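Local coordinates for hypothetical protein Atu2144 (Agrobacterium tumefaciens str., PDB 2ODF), which is of unknown function but belongs to the N-formylglutamate amidohydrolase family, and so may hydrolyse an amide bond, at the interface of chains A and B. Residues are numbered along the deposited sequence; one frame, centred on the assembly and turned at random. Chains: chain A/B, Hypothetical protein Atu2144.

Contact 1: the interface of chains A and B. Residues chain A 127, 131, 208, 211-212; chain B 116-117, 120.
With CG anti to the backbone N (chi1 -175°), the imidazole of A:His208 is turned toward chain B, where B:Glu116 runs extended beyond CG (chi2 180°) and brings its carboxylate to the ring edge. This is a helix-to-helix contact in a member of the N-formylglutamate amidohydrolase family: helix 116-143 of chain B lies against helices 116-143 and 208-213 of chain A. A:His208 ND1 donates to B:Glu116 OE1 at 2.6 Å, nearly straight at the hydrogen. The oxygen sits in the imidazole plane, but the nitrogen meets it from above the carboxylate plane. The other imidazole nitrogen, A:His208 NE2, lies 2.8 Å from the phenol oxygen A:Tyr127 OH, a hydrogen bond of undecided direction; bonded at both nitrogens, the ring is fixed in rotation. The second carboxylate oxygen, B:Glu116 OE2, takes a hydrogen bond and salt bridge from A:Arg211 NH1 at 2.9 Å, in the guanidinium plane. Each carboxylate oxygen thus has its own donor, which fixes the rotation of the group. Beside these polar groups, B:Phe120 turns its CD1-CE1 edge to the face of A:Tyr127 near CE2, the planes 77° apart, while its tip CZ reaches A:His131 CB at 3.5 Å. The branch A:Leu212 CD2 rests on the backbone of B:Glu116, 3.4 Å from its O. A water joins A:Arg211 O (2.7 Å) to the amide B:Ala117 N.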
ATOM      1  N   TYR A 127      -5.268   4.684  -1.632  1.00 15.21           N
ATOM      2  CA  TYR A 127      -5.273   4.333  -0.218  1.00 15.02           C
ATOM      3  C   TYR A 127      -4.160   5.026   0.545  1.00 15.45           C
ATOM      4  O   TYR A 127      -4.413   5.678   1.573  1.00 14.00           O
ATOM      5  CB  TYR A 127      -5.194   2.796  -0.084  1.00 15.42           C
ATOM      6  CG  TYR A 127      -4.998   2.248   1.302  1.00 14.71           C
ATOM      7  CD1 TYR A 127      -6.031   2.230   2.238  1.00 15.45           C
ATOM      8  CD2 TYR A 127      -3.773   1.684   1.669  1.00 13.94           C
ATOM      9  CE1 TYR A 127      -5.831   1.664   3.516  1.00 15.62           C
ATOM     10  CE2 TYR A 127      -3.589   1.118   2.901  1.00 15.28           C
ATOM     11  CZ  TYR A 127      -4.591   1.114   3.825  1.00 15.93           C
ATOM     12  OH  TYR A 127      -4.318   0.554   5.058  1.00 14.45           O
ATOM     13  N   HIS A 131      -4.587   8.116   3.587  1.00 16.92           N
ATOM     14  CA  HIS A 131      -4.128   7.934   4.915  1.00 17.11           C
ATOM     15  C   HIS A 131      -2.911   8.757   5.260  1.00 18.06           C
ATOM     16  O   HIS A 131      -2.774   9.178   6.350  1.00 18.62           O
ATOM     17  CB  HIS A 131      -4.029   6.472   5.259  1.00 18.06           C
ATOM     18  CG  HIS A 131      -5.356   5.791   5.304  1.00 15.78           C
ATOM     19  ND1 HIS A 131      -6.268   6.022   6.293  1.00 15.35           N
ATOM     20  CD2 HIS A 131      -5.948   4.952   4.437  1.00 16.68           C
ATOM     21  CE1 HIS A 131      -7.358   5.334   6.043  1.00 17.49           C
ATOM     22  NE2 HIS A 131      -7.181   4.667   4.930  1.00 14.16           N
ATOM     23  N   HIS A 208     -11.012   0.329  10.647  1.00 17.30           N
ATOM     24  CA  HIS A 208      -9.624   0.461  10.144  1.00 16.41           C
ATOM     25  C   HIS A 208      -9.052   1.848  10.318  1.00 15.69           C
ATOM     26  O   HIS A 208      -7.965   2.034  10.882  1.00 14.96           O
ATOM     27  CB  HIS A 208      -9.588   0.063   8.652  1.00 16.75           C
ATOM     28  CG  HIS A 208      -8.215   0.039   8.065  1.00 16.17           C
ATOM     29  ND1 HIS A 208      -7.157  -0.602   8.669  1.00 16.67           N
ATOM     30  CD2 HIS A 208      -7.726   0.592   6.934  1.00 16.70           C
ATOM     31  CE1 HIS A 208      -6.077  -0.458   7.914  1.00 16.05           C
ATOM     32  NE2 HIS A 208      -6.407   0.248   6.846  1.00 15.61           N
ATOM     33  N   ARG A 211      -8.197   2.573  13.804  1.00 15.52           N
ATOM     34  CA  ARG A 211      -6.991   1.798  14.119  1.00 16.26           C
ATOM     35  C   ARG A 211      -5.715   2.445  13.576  1.00 16.82           C
ATOM     36  O   ARG A 211      -4.681   2.388  14.244  1.00 16.57           O
ATOM     37  CB  ARG A 211      -7.089   0.345  13.648  1.00 16.46           C
ATOM     38  CG  ARG A 211      -8.136  -0.474  14.376  1.00 16.84           C
ATOM     39  CD  ARG A 211      -8.204  -1.917  13.927  1.00 17.65           C
ATOM     40  NE  ARG A 211      -9.182  -2.624  14.752  1.00 21.57           N
ATOM     41  CZ  ARG A 211      -9.594  -3.862  14.532  1.00 25.17           C
ATOM     42  NH1 ARG A 211      -9.092  -4.573  13.527  1.00 25.55           N
ATOM     43  NH2 ARG A 211     -10.509  -4.393  15.339  1.00 25.20           N
ATOM     44  N   LEU A 212      -5.777   3.064  12.393  1.00 17.08           N
ATOM     45  CA  LEU A 212      -4.603   3.726  11.809  1.00 17.38           C
ATOM     46  C   LEU A 212      -4.239   5.052  12.454  1.00 17.32           C
ATOM     47  O   LEU A 212      -3.057   5.365  12.599  1.00 17.67           O
ATOM     48  CB  LEU A 212      -4.806   3.978  10.312  1.00 17.06           C
ATOM     49  CG  LEU A 212      -4.888   2.782   9.348  1.00 18.57           C
ATOM     50  CD1 LEU A 212      -4.794   3.290   7.908  1.00 18.15           C
ATOM     51  CD2 LEU A 212      -3.812   1.735   9.661  1.00 16.68           C
TER
ATOM     52  N   GLU B 116      -2.539  -2.790  12.840  1.00 17.24           N
ATOM     53  CA  GLU B 116      -2.850  -2.177  11.548  1.00 17.17           C
ATOM     54  C   GLU B 116      -2.025  -0.943  11.259  1.00 16.25           C
ATOM     55  O   GLU B 116      -1.567  -0.740  10.130  1.00 15.51           O
ATOM     56  CB  GLU B 116      -4.353  -1.921  11.442  1.00 16.79           C
ATOM     57  CG  GLU B 116      -5.078  -3.226  11.213  1.00 18.16           C
ATOM     58  CD  GLU B 116      -6.585  -3.095  11.099  1.00 19.39           C
ATOM     59  OE1 GLU B 116      -7.104  -2.009  10.804  1.00 22.33           O
ATOM     60  OE2 GLU B 116      -7.248  -4.111  11.298  1.00 21.83           O
ATOM     61  N   ALA B 117      -1.821  -0.124  12.281  1.00 15.49           N
ATOM     62  CA  ALA B 117      -1.028   1.073  12.133  1.00 16.12           C
ATOM     63  C   ALA B 117       0.408   0.730  11.742  1.00 16.63           C
ATOM     64  O   ALA B 117       0.982   1.404  10.887  1.00 16.16           O
ATOM     65  CB  ALA B 117      -1.077   1.929  13.407  1.00 15.08           C
ATOM     66  N   PHE B 120       0.666  -0.409   8.092  1.00 14.52           N
ATOM     67  CA  PHE B 120       0.510   0.722   7.179  1.00 14.94           C
ATOM     68  C   PHE B 120       1.811   1.503   7.142  1.00 15.36           C
ATOM     69  O   PHE B 120       2.285   1.922   6.073  1.00 14.55           O
ATOM     70  CB  PHE B 120      -0.611   1.655   7.592  1.00 15.35           C
ATOM     71  CG  PHE B 120      -0.752   2.807   6.674  1.00 14.88           C
ATOM     72  CD1 PHE B 120      -1.483   2.681   5.518  1.00 15.22           C
ATOM     73  CD2 PHE B 120      -0.085   3.993   6.909  1.00 18.44           C
ATOM     74  CE1 PHE B 120      -1.618   3.730   4.641  1.00 14.44           C
ATOM     75  CE2 PHE B 120      -0.178   5.060   6.003  1.00 15.04           C
ATOM     76  CZ  PHE B 120      -0.953   4.911   4.870  1.00 17.33           C
TER
HETATM   77  O   HOH W   1      -3.545  -0.007  14.936  1.00 21.46           O

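Contact 2: the interface of chains A and B. Residues chain A 93-94; chain B 93-94, 119.
The carboxylate of A:Glu94 meets the guanidinium of B:Arg119 side-on, and this pair forms the close part of a contact otherwise made by loop residues around the two-fold axis. The oxygen A:Glu94 OE2 accepts from B:Arg119 NE at 3.0 Å and from B:Arg119 NH2 at 3.1 Å, so one acceptor is gripped by two donors of the same group. Both bonds lie in the guanidinium plane, yet the carboxylate stands almost upright to it, the planes 86° apart. A:Glu94 OE2 turns its anti lone pair to B:Arg119 NH2, whereas NE comes from above the carboxylate plane. The arginine presents this edge because its chain bends at chi3 (69°); the glutamate chain bends at chi2. The backbone oxygen B:Pro93 O also lies in the guanidinium plane, at its edge, and would add to the negative surroundings of the arginine.

Packing elsewhere is looser. The two prolines cross at about a right angle and touch tip to tip, A:Pro93 CG to B:Pro93 CG at 4.0 Å. Nearby, A:Glu94 CA and B:Glu94 CB are 4.1 Å apart. The carboxylates of the two glutamates do not touch: A:Glu94 OE1 and B:Glu94 OE1 are 6.6 Å apart, a spacing that should temper repulsion between like charges. Joining the 93-94 loop of one subunit to helix 116-143 of the other, the site ties the two copies together where they approach their symmetry axis, in what may be the native dimer.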
ATOM      1  N   PRO A  93      -5.043  -3.244   2.451  1.00 19.02           N
ATOM      2  CA  PRO A  93      -4.963  -3.932   1.188  1.00 20.42           C
ATOM      3  C   PRO A  93      -4.977  -5.460   1.277  1.00 22.14           C
ATOM      4  O   PRO A  93      -5.278  -6.095   0.277  1.00 22.77           O
ATOM      5  CB  PRO A  93      -3.661  -3.404   0.564  1.00 21.39           C
ATOM      6  CG  PRO A  93      -2.912  -2.800   1.609  1.00 20.36           C
ATOM      7  CD  PRO A  93      -3.864  -2.399   2.699  1.00 19.46           C
ATOM      8  N   GLU A  94      -4.703  -6.010   2.462  1.00 23.52           N
ATOM      9  CA  GLU A  94      -4.801  -7.446   2.756  1.00 23.96           C
ATOM     10  C   GLU A  94      -6.261  -7.927   2.828  1.00 24.77           C
ATOM     11  O   GLU A  94      -6.536  -9.108   2.620  1.00 25.65           O
ATOM     12  CB  GLU A  94      -4.013  -7.809   4.054  1.00 25.80           C
ATOM     13  CG  GLU A  94      -3.730  -6.635   5.148  1.00 28.00           C
ATOM     14  CD  GLU A  94      -2.672  -5.560   4.752  1.00 30.66           C
ATOM     15  OE1 GLU A  94      -3.124  -4.580   4.179  1.00 37.21           O
ATOM     16  OE2 GLU A  94      -1.412  -5.612   5.013  1.00 26.53           O
TER
ATOM     17  N   PRO B  93       1.580  -6.653   0.134  1.00 17.75           N
ATOM     18  CA  PRO B  93       1.220  -6.666   1.541  1.00 18.13           C
ATOM     19  C   PRO B  93       0.355  -7.861   1.967  1.00 18.81           C
ATOM     20  O   PRO B  93       0.418  -8.283   3.125  1.00 18.88           O
ATOM     21  CB  PRO B  93       0.476  -5.330   1.749  1.00 18.85           C
ATOM     22  CG  PRO B  93       0.532  -4.600   0.494  1.00 19.74           C
ATOM     23  CD  PRO B  93       1.164  -5.428  -0.561  1.00 17.76           C
ATOM     24  N   GLU B  94      -0.431  -8.435   1.064  1.00 19.38           N
ATOM     25  CA  GLU B  94      -1.252  -9.593   1.453  1.00 20.08           C
ATOM     26  C   GLU B  94      -0.490 -10.903   1.649  1.00 20.65           C
ATOM     27  O   GLU B  94      -0.986 -11.813   2.304  1.00 21.29           O
ATOM     28  CB  GLU B  94      -2.411  -9.814   0.500  1.00 21.28           C
ATOM     29  CG  GLU B  94      -2.019 -10.212  -0.847  1.00 23.65           C
ATOM     30  CD  GLU B  94      -1.816  -9.060  -1.793  1.00 25.87           C
ATOM     31  OE1 GLU B  94      -1.585  -7.881  -1.375  1.00 28.34           O
ATOM     32  OE2 GLU B  94      -1.883  -9.384  -3.001  1.00 31.87           O
ATOM     33  N   ARG B 119       1.537  -2.075  10.169  1.00 15.18           N
ATOM     34  CA  ARG B 119       1.521  -2.571   8.795  1.00 16.05           C
ATOM     35  C   ARG B 119       1.442  -1.428   7.776  1.00 14.69           C
ATOM     36  O   ARG B 119       2.114  -1.464   6.724  1.00 14.42           O
ATOM     37  CB  ARG B 119       0.366  -3.567   8.591  1.00 15.93           C
ATOM     38  CG  ARG B 119       0.519  -4.862   9.411  1.00 16.92           C
ATOM     39  CD  ARG B 119      -0.549  -5.889   9.055  1.00 18.69           C
ATOM     40  NE  ARG B 119      -0.340  -6.396   7.705  1.00 20.84           N
ATOM     41  CZ  ARG B 119       0.449  -7.418   7.392  1.00 22.17           C
ATOM     42  NH1 ARG B 119       1.089  -8.106   8.323  1.00 22.77           N
ATOM     43  NH2 ARG B 119       0.552  -7.786   6.140  1.00 25.10           N
TER

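The centres of the C-alpha atoms of contact 1 and contact 2 are about 10 Å apart, and both are patches of one two-fold symmetric interface. Helix 116-143 of chain B is their common element: its N-terminal end supplies B:Glu116, B:Ala117 and B:Phe120 to contact 1 and B:Arg119 to contact 2. That helix start thus reaches two separate parts of chain A, the helices in one case and the 93-94 loop in the other. Each contact has a twin with the chains exchanged, which is consistent with a dimer, although the structure alone does not show that it persists in solution.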